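Side-chain contacts in DNA polymerase III, beta subunit (Eubacterium rectale, PDB 3T0P), which probably encircles DNA as a ring-shaped, head-to-tail homodimer that tethers DNA polymerases and other proteins, conferring processivity: residues E32-D37 with I43-N48; I68-K73 with T97-E102; I332-V337 with I350-G355; L339-V342 with P347-I350. All blocks are in the same frame, centred on the assembly; numbering follows the deposited sequence.

Starting from the N terminus, contact 1 closes the short turn between strands 33-38 and 43-48. Contact 2 follows in series: some twenty residues lie between strand 66-71 and strand 96-101, which belongs to a second sheet. The two contacts touch, because strand 66-71 pairs with strand 33-38 through bonds such as Ile-36 N to Ile-68 O (2.8 Å). Contacts 3 and 4 lie far off in the C-terminal domain, the centres of contacts 1 and 3 being about 43 Å apart. Both belong to the hairpin 336-341/348-351: contact 3 fastens its open end, contact 4 lies nearer the turn, and the two meet on the second strand at Ile-350.

Contact 1: E32-D37 with I43-N48; sequences ECILID and IKLMAN. With ACT (acetate ion), chain S.
The carbonyl oxygen Met-46 O takes the N-H of Leu-35 N at 2.7 Å, and the CA-H of Ile-34 approaches it as well. Met-46 N returns a bond to Leu-35 O, and two residues further along Asp-37 and Lys-44 make the same reciprocal pair, with Asp-37 N bonding Lys-44 O (2.8 Å, 168°). This is a beta hairpin, and its side chains alternate between faces. On one face Ile-36 CG1 lies beside its own backbone N (chi1 -50°), where Leu-45 CD2 runs alongside it at 3.6 Å and meets Ile-34 CG2 at a slant. On the other, Leu-35 and selenomethionine Met-46 touch through their CB atoms at 4.1 Å. The carboxylate of Asp-37 turns instead to Ser-39 and Tyr-118. Asn-48 ND2 bonds Ser-117 O and, weakly, the acetate O at 3.3 Å, while its OD1 takes Met-50 N; an alanine here would probably leave both Met-50 N and Ser-117 O without their side-chain mate. Strand 66-71 flanks the hairpin along 33-38 and strand 52-58 along 43-48, helix 8-18 covers the Ile-34/Leu-45 face, and Phe-116 packs against Leu-35 and Met-46.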
loop_
_atom_site.group_PDB
_atom_site.type_symbol
_atom_site.label_atom_id
_atom_site.label_comp_id
_atom_site.label_asym_id
_atom_site.label_seq_id
_atom_site.Cartn_x
_atom_site.Cartn_y
_atom_site.Cartn_z
ATOM N N GLU B 32 -14.945 20.320 5.188
ATOM C CA GLU B 32 -13.889 19.862 4.279
ATOM C C GLU B 32 -12.696 20.859 4.259
ATOM O O GLU B 32 -11.765 20.649 3.482
ATOM C CB GLU B 32 -14.450 19.669 2.854
ATOM C CG GLU B 32 -15.254 18.395 2.688
ATOM N N CYS B 33 -12.729 21.926 5.108
ATOM C CA CYS B 33 -11.691 22.958 5.179
ATOM C C CYS B 33 -10.802 22.855 6.418
ATOM O O CYS B 33 -11.184 22.308 7.452
ATOM C CB CYS B 33 -12.295 24.356 5.096
ATOM S SG CYS B 33 -13.188 24.695 3.558
ATOM N N ILE B 34 -9.617 23.468 6.297
ATOM C CA ILE B 34 -8.653 23.702 7.357
ATOM C C ILE B 34 -8.746 25.200 7.653
ATOM O O ILE B 34 -8.665 26.008 6.731
ATOM C CB ILE B 34 -7.209 23.257 6.984
ATOM C CG1 ILE B 34 -7.078 21.735 7.013
ATOM C CG2 ILE B 34 -6.161 23.916 7.926
ATOM C CD1 ILE B 34 -5.872 21.208 6.295
ATOM N N LEU B 35 -8.927 25.575 8.910
ATOM C CA LEU B 35 -8.908 26.974 9.262
ATOM C C LEU B 35 -7.482 27.447 9.560
ATOM O O LEU B 35 -6.752 26.802 10.314
ATOM C CB LEU B 35 -9.793 27.242 10.485
ATOM C CG LEU B 35 -9.973 28.704 10.844
ATOM C CD1 LEU B 35 -10.958 29.372 9.904
ATOM C CD2 LEU B 35 -10.416 28.852 12.276
ATOM N N ILE B 36 -7.105 28.593 8.990
ATOM C CA ILE B 36 -5.859 29.261 9.320
ATOM C C ILE B 36 -6.268 30.463 10.173
ATOM O O ILE B 36 -6.925 31.376 9.671
ATOM C CB ILE B 36 -4.961 29.656 8.123
ATOM C CG1 ILE B 36 -4.725 28.481 7.148
ATOM C CG2 ILE B 36 -3.636 30.266 8.619
ATOM C CD1 ILE B 36 -4.209 28.927 5.840
ATOM N N ASP B 37 -5.960 30.421 11.474
ATOM C CA ASP B 37 -6.258 31.529 12.372
ATOM C C ASP B 37 -4.958 32.223 12.741
ATOM O O ASP B 37 -4.137 31.669 13.474
ATOM C CB ASP B 37 -7.019 31.053 13.629
ATOM C CG ASP B 37 -7.574 32.179 14.497
ATOM O OD1 ASP B 37 -6.967 33.273 14.525
ATOM O OD2 ASP B 37 -8.602 31.964 15.154
ATOM N N ILE B 43 0.216 31.499 14.709
ATOM C CA ILE B 43 -0.380 30.920 13.507
ATOM C C ILE B 43 -0.938 29.594 13.941
ATOM O O ILE B 43 -0.199 28.689 14.332
ATOM C CB ILE B 43 0.562 30.804 12.292
ATOM C CG1 ILE B 43 1.096 32.190 11.879
ATOM C CG2 ILE B 43 -0.155 30.074 11.123
ATOM C CD1 ILE B 43 2.367 32.145 11.028
ATOM N N LYS B 44 -2.250 29.494 13.890
ATOM C CA LYS B 44 -2.975 28.323 14.336
ATOM C C LYS B 44 -3.676 27.661 13.163
ATOM O O LYS B 44 -4.405 28.338 12.442
ATOM C CB LYS B 44 -4.003 28.779 15.398
ATOM C CG LYS B 44 -4.181 27.889 16.612
ATOM C CD LYS B 44 -4.741 28.689 17.823
ATOM C CE LYS B 44 -6.230 28.476 18.061
ATOM N NZ LYS B 44 -6.871 29.520 18.933
ATOM N N LEU B 45 -3.455 26.348 12.964
ATOM C CA LEU B 45 -4.187 25.552 11.987
ATOM C C LEU B 45 -5.236 24.808 12.737
ATOM O O LEU B 45 -4.955 24.333 13.830
ATOM C CB LEU B 45 -3.310 24.573 11.216
ATOM C CG LEU B 45 -2.302 25.137 10.246
ATOM C CD1 LEU B 45 -1.650 24.019 9.472
ATOM C CD2 LEU B 45 -2.920 26.160 9.300
HETATM N N MSE B 46 -6.425 24.658 12.169
HETATM C CA MSE B 46 -7.517 23.990 12.875
HETATM C C MSE B 46 -8.427 23.224 11.929
HETATM O O MSE B 46 -8.748 23.711 10.846
HETATM C CB MSE B 46 -8.329 25.057 13.624
HETATM C CG MSE B 46 -9.261 24.510 14.687
HETATM SE SE MSE B 46 -10.249 25.966 15.659
HETATM C CE MSE B 46 -8.787 27.267 15.902
ATOM N N ALA B 47 -8.837 22.026 12.348
ATOM C CA ALA B 47 -9.837 21.206 11.682
ATOM C C ALA B 47 -10.809 20.683 12.735
ATOM O O ALA B 47 -10.398 20.335 13.851
ATOM C CB ALA B 47 -9.214 20.081 10.900
ATOM N N ASN B 48 -12.107 20.766 12.438
ATOM C CA ASN B 48 -13.137 20.336 13.372
ATOM C C ASN B 48 -14.278 19.653 12.648
ATOM O O ASN B 48 -14.850 20.245 11.739
ATOM C CB ASN B 48 -13.654 21.534 14.178
ATOM C CG ASN B 48 -14.566 21.154 15.302
ATOM O OD1 ASN B 48 -14.633 19.998 15.720
ATOM N ND2 ASN B 48 -15.292 22.124 15.822
HETATM C C ACT S . -14.990 19.509 19.223
HETATM O O ACT S . -15.646 20.303 18.540
HETATM O OXT ACT S . -13.900 19.219 18.834
HETATM C CH3 ACT S . -15.473 18.931 20.527
#

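Contact 2: I68-K73 with T97-E102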
loop_
_atom_site.group_PDB
_atom_site.type_symbol
_atom_site.label_atom_id
_atom_site.label_comp_id
_atom_site.label_asym_id
_atom_site.label_seq_id
_atom_site.Cartn_x
_atom_site.Cartn_y
_atom_site.Cartn_z
ATOM N N ILE B 68 -8.769 32.620 7.465
ATOM C CA ILE B 68 -9.287 32.042 6.228
ATOM C C ILE B 68 -9.487 30.534 6.430
ATOM O O ILE B 68 -8.745 29.927 7.200
ATOM C CB ILE B 68 -8.357 32.349 4.986
ATOM C CG1 ILE B 68 -9.096 32.142 3.652
ATOM C CG2 ILE B 68 -7.042 31.550 4.978
ATOM C CD1 ILE B 68 -9.709 33.365 3.109
ATOM N N ALA B 69 -10.461 29.947 5.716
ATOM C CA ALA B 69 -10.704 28.504 5.624
ATOM C C ALA B 69 -10.361 28.080 4.217
ATOM O O ALA B 69 -10.816 28.699 3.271
ATOM C CB ALA B 69 -12.154 28.151 5.953
ATOM N N LEU B 70 -9.522 27.071 4.070
ATOM C CA LEU B 70 -9.103 26.558 2.764
ATOM C C LEU B 70 -9.460 25.112 2.674
ATOM O O LEU B 70 -9.395 24.421 3.690
ATOM C CB LEU B 70 -7.588 26.738 2.562
ATOM C CG LEU B 70 -7.042 28.160 2.586
ATOM C CD1 LEU B 70 -5.507 28.160 2.466
ATOM C CD2 LEU B 70 -7.665 29.007 1.496
ATOM N N ASP B 71 -9.817 24.631 1.463
ATOM C CA ASP B 71 -10.124 23.228 1.230
ATOM C C ASP B 71 -8.941 22.410 1.720
ATOM O O ASP B 71 -7.831 22.656 1.276
ATOM C CB ASP B 71 -10.411 22.951 -0.262
ATOM C CG ASP B 71 -10.736 21.486 -0.502
ATOM O OD1 ASP B 71 -11.877 21.074 -0.198
ATOM O OD2 ASP B 71 -9.816 20.724 -0.882
ATOM N N ALA B 72 -9.168 21.485 2.655
ATOM C CA ALA B 72 -8.111 20.684 3.249
ATOM C C ALA B 72 -7.321 19.886 2.209
ATOM O O ALA B 72 -6.094 19.855 2.306
ATOM C CB ALA B 72 -8.694 19.748 4.292
ATOM N N LYS B 73 -8.002 19.266 1.218
ATOM C CA LYS B 73 -7.335 18.458 0.198
ATOM C C LYS B 73 -6.437 19.314 -0.683
ATOM O O LYS B 73 -5.248 19.011 -0.790
ATOM C CB LYS B 73 -8.335 17.667 -0.656
ATOM C CG LYS B 73 -8.775 16.360 -0.000
ATOM C CD LYS B 73 -9.431 15.396 -0.984
ATOM N N THR B 97 -7.114 33.635 -2.459
ATOM C CA THR B 97 -5.906 33.284 -1.740
ATOM C C THR B 97 -4.771 32.993 -2.714
ATOM O O THR B 97 -4.919 32.208 -3.661
ATOM C CB THR B 97 -6.201 32.072 -0.813
ATOM O OG1 THR B 97 -7.299 32.409 0.036
ATOM C CG2 THR B 97 -5.000 31.678 0.066
ATOM N N VAL B 98 -3.617 33.605 -2.432
ATOM C CA VAL B 98 -2.367 33.380 -3.156
ATOM C C VAL B 98 -1.399 32.679 -2.215
ATOM O O VAL B 98 -1.144 33.150 -1.104
ATOM C CB VAL B 98 -1.731 34.660 -3.747
ATOM C CG1 VAL B 98 -0.677 34.289 -4.782
ATOM C CG2 VAL B 98 -2.789 35.575 -4.352
ATOM N N ILE B 99 -0.902 31.535 -2.646
ATOM C CA ILE B 99 0.087 30.745 -1.928
ATOM C C ILE B 99 1.309 30.772 -2.822
ATOM O O ILE B 99 1.228 30.343 -3.981
ATOM C CB ILE B 99 -0.406 29.310 -1.598
ATOM C CG1 ILE B 99 -1.757 29.340 -0.829
ATOM C CG2 ILE B 99 0.672 28.575 -0.819
ATOM C CD1 ILE B 99 -2.464 27.958 -0.631
ATOM N N SER B 100 2.410 31.336 -2.323
ATOM C CA SER B 100 3.601 31.495 -3.149
ATOM C C SER B 100 4.851 30.980 -2.440
ATOM O O SER B 100 4.933 30.985 -1.220
ATOM C CB SER B 100 3.760 32.944 -3.612
ATOM O OG SER B 100 4.209 33.774 -2.565
ATOM N N CYS B 101 5.776 30.444 -3.221
ATOM C CA CYS B 101 7.007 29.844 -2.714
ATOM C C CYS B 101 8.001 29.822 -3.840
ATOM O O CYS B 101 7.700 29.240 -4.873
ATOM C CB CYS B 101 6.733 28.431 -2.191
ATOM S SG CYS B 101 8.170 27.630 -1.457
ATOM N N GLU B 102 9.189 30.424 -3.639
ATOM C CA GLU B 102 10.264 30.535 -4.630
ATOM C C GLU B 102 9.683 31.246 -5.851
ATOM O O GLU B 102 9.145 32.341 -5.682
ATOM C CB GLU B 102 10.916 29.169 -4.984
ATOM C CG GLU B 102 11.688 28.550 -3.823
ATOM C CD GLU B 102 12.529 27.307 -4.075
ATOM O OE1 GLU B 102 12.659 26.883 -5.250
ATOM O OE2 GLU B 102 13.036 26.738 -3.078
#
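Leu-70 and Thr-97 reach toward each other tip to tip, and this van der Waals meeting carries most of the contact. Methyl CD2 of Leu-70 sits 3.7 Å from Thr-97 OG1 and 4.0 Å from its CG2, so it rests against both branches of the threonine. Its other methyl, CD1, makes a looser apolar touch with Ile-99 CD1 at 4.3 Å. The side chain of Ile-68 slides past Thr-97 in the opposite direction, and CG1, set anti to the backbone N (chi1 -162°), carries CD1 to 4.0 Å from Thr-97 OG1.

Among polar interactions, no hydrogen bond links the two segments. The hydroxyl of Thr-97, though two methyls, Leu-70 CD2 and Ile-68 CD1, lie against it, is satisfied by Phe-95 O. Asp-71 stands at the N-cap of helix 72-81, and its OD2 receives Ile-74 N.

Within the N-terminal domain the contact joins the sheet of strand 66-71, which continues into the central domain, to the sheet of strand 96-101; segments 68-71 and 97-101 run at 70° with axes 10.5 Å apart. Ile-36 of strand 33-38 packs on Ile-68 and Leu-70, Thr-91 of strand 86-91 touches Ile-68 and Thr-97, Val-87 meets Ile-99, and Ile-108 meets Thr-97 and Ile-99.

Contact 3: I332-V337 with I350-G355; sequences IDEEEV and IKDDEG. With EDO (1,2-ethanediol), chain V.
Methyl CG2 of Ile-350 meets two side chains at once, Ile-332 CD1 and Val-337 CB, each at 3.8 Å. That branch stands opposite its own backbone nitrogen, while CG1 lies beside it (chi1 -42°), and this sends CG2 rather than the longer arm to both partners. Ile-332 answers with its long branch, stretched out to CD1 (chi2 165°) and meeting Ile-350 at a slant. Val-337 contributes the body of its side chain, and Val-337 CG1 lies 3.9 Å from Ile-350 CG2. This apolar cluster lies at the open end of the beta hairpin 336-341/348-351, in the C-terminal domain of the clamp, with Phe-325 and Ala-328 of helix 322-329 also against Ile-350. Further out, the strands part and carboxylates face each other. Glu-334, bent at chi2, brings OE2 to 4.4 Å from Asp-352 OD2, a like-charge approach that probably costs some energy. Asp-352 is held by backbone N-H groups in the next turn: OD1 by Phe-357 N, OD2 by Lys-356 N and weakly by Glu-354 N (3.1 Å). Lys-351 leads off from the other side of its strand as an extended chain, its CB resting on Tyr-340, and NZ makes a weak bond to O1 of an ethanediol at 3.3 Å. An alanine in its place would probably leave that ethanediol without the ammonium and the methylenes it lies against.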
loop_
_atom_site.group_PDB
_atom_site.type_symbol
_atom_site.label_atom_id
_atom_site.label_comp_id
_atom_site.label_asym_id
_atom_site.label_seq_id
_atom_site.Cartn_x
_atom_site.Cartn_y
_atom_site.Cartn_z
ATOM N N ILE B 332 -0.351 -9.123 21.587
ATOM C CA ILE B 332 0.237 -9.699 22.796
ATOM C C ILE B 332 1.700 -9.950 22.496
ATOM O O ILE B 332 2.023 -10.699 21.569
ATOM C CB ILE B 332 -0.515 -10.970 23.307
ATOM C CG1 ILE B 332 -1.945 -10.607 23.757
ATOM C CG2 ILE B 332 0.268 -11.658 24.419
ATOM C CD1 ILE B 332 -2.899 -11.842 23.940
ATOM N N ASP B 333 2.583 -9.306 23.275
ATOM C CA ASP B 333 4.035 -9.373 23.078
ATOM C C ASP B 333 4.674 -10.562 23.747
ATOM O O ASP B 333 5.731 -11.009 23.303
ATOM C CB ASP B 333 4.690 -8.087 23.584
ATOM C CG ASP B 333 4.288 -6.843 22.789
ATOM O OD1 ASP B 333 4.015 -6.975 21.565
ATOM O OD2 ASP B 333 4.214 -5.745 23.398
ATOM N N GLU B 334 4.030 -11.086 24.792
ATOM C CA GLU B 334 4.483 -12.223 25.580
ATOM C C GLU B 334 4.774 -13.469 24.723
ATOM O O GLU B 334 4.091 -13.711 23.731
ATOM C CB GLU B 334 3.432 -12.540 26.647
ATOM C CG GLU B 334 3.526 -11.630 27.867
ATOM C CD GLU B 334 3.006 -10.204 27.796
ATOM O OE1 GLU B 334 2.387 -9.830 26.774
ATOM O OE2 GLU B 334 3.193 -9.467 28.791
ATOM N N GLU B 335 5.809 -14.241 25.101
ATOM C CA GLU B 335 6.210 -15.464 24.389
ATOM C C GLU B 335 5.153 -16.580 24.561
ATOM O O GLU B 335 4.908 -17.366 23.637
ATOM C CB GLU B 335 7.593 -15.963 24.853
ATOM C CG GLU B 335 8.260 -16.839 23.802
ATOM C CD GLU B 335 9.583 -17.452 24.216
ATOM N N GLU B 336 4.522 -16.618 25.735
ATOM C CA GLU B 336 3.503 -17.606 26.073
ATOM C C GLU B 336 2.273 -16.936 26.626
ATOM O O GLU B 336 2.344 -15.822 27.133
ATOM C CB GLU B 336 4.045 -18.636 27.065
ATOM C CG GLU B 336 4.934 -19.676 26.399
ATOM C CD GLU B 336 5.448 -20.783 27.299
ATOM O OE1 GLU B 336 5.897 -20.484 28.430
ATOM O OE2 GLU B 336 5.415 -21.955 26.859
ATOM N N VAL B 337 1.126 -17.573 26.439
ATOM C CA VAL B 337 -0.145 -17.065 26.935
ATOM C C VAL B 337 -0.852 -18.159 27.723
ATOM O O VAL B 337 -0.607 -19.343 27.504
ATOM C CB VAL B 337 -1.063 -16.480 25.831
ATOM C CG1 VAL B 337 -0.576 -15.104 25.367
ATOM C CG2 VAL B 337 -1.227 -17.442 24.658
ATOM N N ILE B 350 -7.840 -14.870 27.726
ATOM C CA ILE B 350 -6.408 -14.806 27.504
ATOM C C ILE B 350 -5.904 -13.839 28.568
ATOM O O ILE B 350 -6.301 -12.665 28.565
ATOM C CB ILE B 350 -5.957 -14.408 26.081
ATOM C CG1 ILE B 350 -6.791 -15.102 24.976
ATOM C CG2 ILE B 350 -4.446 -14.661 25.934
ATOM C CD1 ILE B 350 -6.416 -14.621 23.483
ATOM N N LYS B 351 -5.150 -14.362 29.544
ATOM C CA LYS B 351 -4.609 -13.561 30.641
ATOM C C LYS B 351 -3.121 -13.730 30.744
ATOM O O LYS B 351 -2.547 -14.676 30.195
ATOM C CB LYS B 351 -5.255 -13.931 31.986
ATOM C CG LYS B 351 -6.690 -13.495 32.139
ATOM C CD LYS B 351 -7.118 -13.574 33.603
ATOM C CE LYS B 351 -8.573 -13.203 33.809
ATOM N NZ LYS B 351 -8.913 -12.973 35.243
ATOM N N ASP B 352 -2.482 -12.788 31.416
ATOM C CA ASP B 352 -1.042 -12.837 31.658
ATOM C C ASP B 352 -0.799 -12.937 33.158
ATOM O O ASP B 352 -1.686 -12.614 33.971
ATOM C CB ASP B 352 -0.326 -11.614 31.056
ATOM C CG ASP B 352 -0.583 -10.317 31.793
ATOM O OD1 ASP B 352 -1.771 -9.957 31.965
ATOM O OD2 ASP B 352 0.400 -9.673 32.217
ATOM N N ASP B 353 0.431 -13.315 33.511
ATOM C CA ASP B 353 0.876 -13.462 34.891
ATOM C C ASP B 353 1.020 -12.115 35.612
ATOM O O ASP B 353 0.812 -12.061 36.824
ATOM C CB ASP B 353 2.220 -14.204 34.903
ATOM N N GLU B 354 1.344 -11.032 34.876
ATOM C CA GLU B 354 1.606 -9.718 35.468
ATOM C C GLU B 354 0.362 -8.802 35.605
ATOM O O GLU B 354 0.509 -7.679 36.088
ATOM C CB GLU B 354 2.699 -8.995 34.664
ATOM C CG GLU B 354 4.004 -9.767 34.517
ATOM C CD GLU B 354 4.678 -10.163 35.817
ATOM O OE1 GLU B 354 4.824 -9.296 36.710
ATOM O OE2 GLU B 354 5.059 -11.349 35.943
ATOM N N GLY B 355 -0.826 -9.280 35.220
ATOM C CA GLY B 355 -2.074 -8.521 35.298
ATOM C C GLY B 355 -2.172 -7.332 34.350
ATOM O O GLY B 355 -2.927 -6.387 34.608
HETATM C C1 EDO V . -8.558 -16.853 35.487
HETATM O O1 EDO V . -9.769 -16.169 35.111
HETATM C C2 EDO V . -7.679 -15.969 36.371
HETATM O O2 EDO V . -6.428 -16.607 36.656
#

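Contact 4: L339-V342 with P347-I350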
loop_
_atom_site.group_PDB
_atom_site.type_symbol
_atom_site.label_atom_id
_atom_site.label_comp_id
_atom_site.label_asym_id
_atom_site.label_seq_id
_atom_site.Cartn_x
_atom_site.Cartn_y
_atom_site.Cartn_z
ATOM N N LEU B 339 -4.631 -19.566 28.580
ATOM C CA LEU B 339 -6.032 -19.590 28.162
ATOM C C LEU B 339 -6.835 -20.234 29.295
ATOM O O LEU B 339 -6.401 -21.250 29.818
ATOM C CB LEU B 339 -6.227 -20.338 26.833
ATOM C CG LEU B 339 -5.262 -19.983 25.675
ATOM C CD1 LEU B 339 -5.421 -20.962 24.527
ATOM C CD2 LEU B 339 -5.440 -18.552 25.183
ATOM N N TYR B 340 -7.947 -19.614 29.724
ATOM C CA TYR B 340 -8.796 -20.121 30.800
ATOM C C TYR B 340 -10.172 -20.380 30.263
ATOM O O TYR B 340 -10.771 -19.494 29.642
ATOM C CB TYR B 340 -8.875 -19.117 31.987
ATOM C CG TYR B 340 -7.544 -18.856 32.650
ATOM C CD1 TYR B 340 -6.689 -17.867 32.174
ATOM C CD2 TYR B 340 -7.103 -19.649 33.696
ATOM C CE1 TYR B 340 -5.452 -17.634 32.767
ATOM C CE2 TYR B 340 -5.872 -19.428 34.300
ATOM C CZ TYR B 340 -5.051 -18.415 33.838
ATOM O OH TYR B 340 -3.839 -18.205 34.444
HETATM N N MSE B 341 -10.697 -21.586 30.513
HETATM C CA MSE B 341 -12.023 -21.951 30.017
HETATM C C MSE B 341 -12.825 -22.623 31.072
HETATM O O MSE B 341 -12.253 -23.300 31.919
HETATM C CB MSE B 341 -11.897 -22.913 28.806
HETATM C CG MSE B 341 -11.700 -22.212 27.496
HETATM SE SE MSE B 341 -10.324 -23.032 26.388
HETATM C CE MSE B 341 -8.791 -22.910 27.712
ATOM N N VAL B 342 -14.149 -22.559 30.951
ATOM C CA VAL B 342 -15.049 -23.316 31.827
ATOM C C VAL B 342 -15.647 -24.441 31.010
ATOM O O VAL B 342 -15.476 -25.614 31.355
ATOM C CB VAL B 342 -16.152 -22.469 32.509
ATOM C CG1 VAL B 342 -17.077 -23.367 33.336
ATOM C CG2 VAL B 342 -15.553 -21.384 33.381
ATOM N N PRO B 347 -17.239 -18.022 28.124
ATOM C CA PRO B 347 -16.123 -17.263 27.534
ATOM C C PRO B 347 -14.743 -17.889 27.744
ATOM O O PRO B 347 -14.533 -18.648 28.686
ATOM C CB PRO B 347 -16.188 -15.924 28.272
ATOM C CG PRO B 347 -17.562 -15.821 28.801
ATOM C CD PRO B 347 -17.958 -17.215 29.135
ATOM N N CYS B 348 -13.812 -17.594 26.840
ATOM C CA CYS B 348 -12.418 -17.987 26.987
ATOM C C CYS B 348 -11.649 -16.720 27.369
ATOM O O CYS B 348 -11.919 -15.652 26.807
ATOM C CB CYS B 348 -11.868 -18.631 25.716
ATOM S SG CYS B 348 -10.069 -18.896 25.735
ATOM N N PHE B 349 -10.709 -16.824 28.309
ATOM C CA PHE B 349 -9.901 -15.666 28.701
ATOM C C PHE B 349 -8.443 -15.867 28.367
ATOM O O PHE B 349 -7.876 -16.906 28.688
ATOM C CB PHE B 349 -10.011 -15.369 30.204
ATOM C CG PHE B 349 -11.388 -15.067 30.735
ATOM C CD1 PHE B 349 -12.242 -16.094 31.120
ATOM C CD2 PHE B 349 -11.792 -13.757 30.962
ATOM C CE1 PHE B 349 -13.512 -15.813 31.640
ATOM C CE2 PHE B 349 -13.051 -13.475 31.509
ATOM C CZ PHE B 349 -13.906 -14.507 31.840
ATOM N N ILE B 350 -7.840 -14.870 27.726
ATOM C CA ILE B 350 -6.408 -14.806 27.504
ATOM C C ILE B 350 -5.904 -13.839 28.568
ATOM O O ILE B 350 -6.301 -12.665 28.565
ATOM C CB ILE B 350 -5.957 -14.408 26.081
ATOM C CG1 ILE B 350 -6.791 -15.102 24.976
ATOM C CG2 ILE B 350 -4.446 -14.661 25.934
ATOM C CD1 ILE B 350 -6.416 -14.621 23.483
#
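Tyr-340 and Phe-349 form an antiparallel hydrogen-bonded pair: Tyr-340 N reaches Phe-349 O at 2.9 Å and Phe-349 N returns to Tyr-340 O at 3.0 Å, both donors lying in the carbonyl planes, in strands whose N-to-C directions differ by 159°. The flanking CA-H groups of Leu-339 and Cys-348 approach the same two oxygens, so each carbonyl has a second, softer partner. The two aromatic side chains share one face of the sheet, yet they meet only at their roots, CB to CB at 4.3 Å, and the rings then part. In Phe-349 the CG lies beside the backbone nitrogen (chi1 -60°), which brings the ring edge to Tyr-340 O, in the plane of the ring, with CD1 at 4.0 Å. Tyr-340 likewise has an edge atom, CD1, 3.8 Å from Phe-349 O; its ring goes on to an edge-to-face meeting with Tyr-253, while Phe-349 packs on Ile-358, Leu-360 and Leu-249. On the opposite face Leu-339 and Ile-350 run side by side in the same direction, CD2 of Leu-339 touching CG1 of Ile-350 at 3.7 Å. Beyond them selenomethionine Met-341, bent twice along its chain, lays CG 4.0 Å from Cys-348 CB, and Phe-320 and Ile-318 of strand 316-320 continue this greasy layer. The chemistry is thus divided: paired amides fix the register of the hairpin, the side chains add apolar contacts and ring edges set against carbonyl oxygens, and the two rings also bind the hairpin to neighbours outside it.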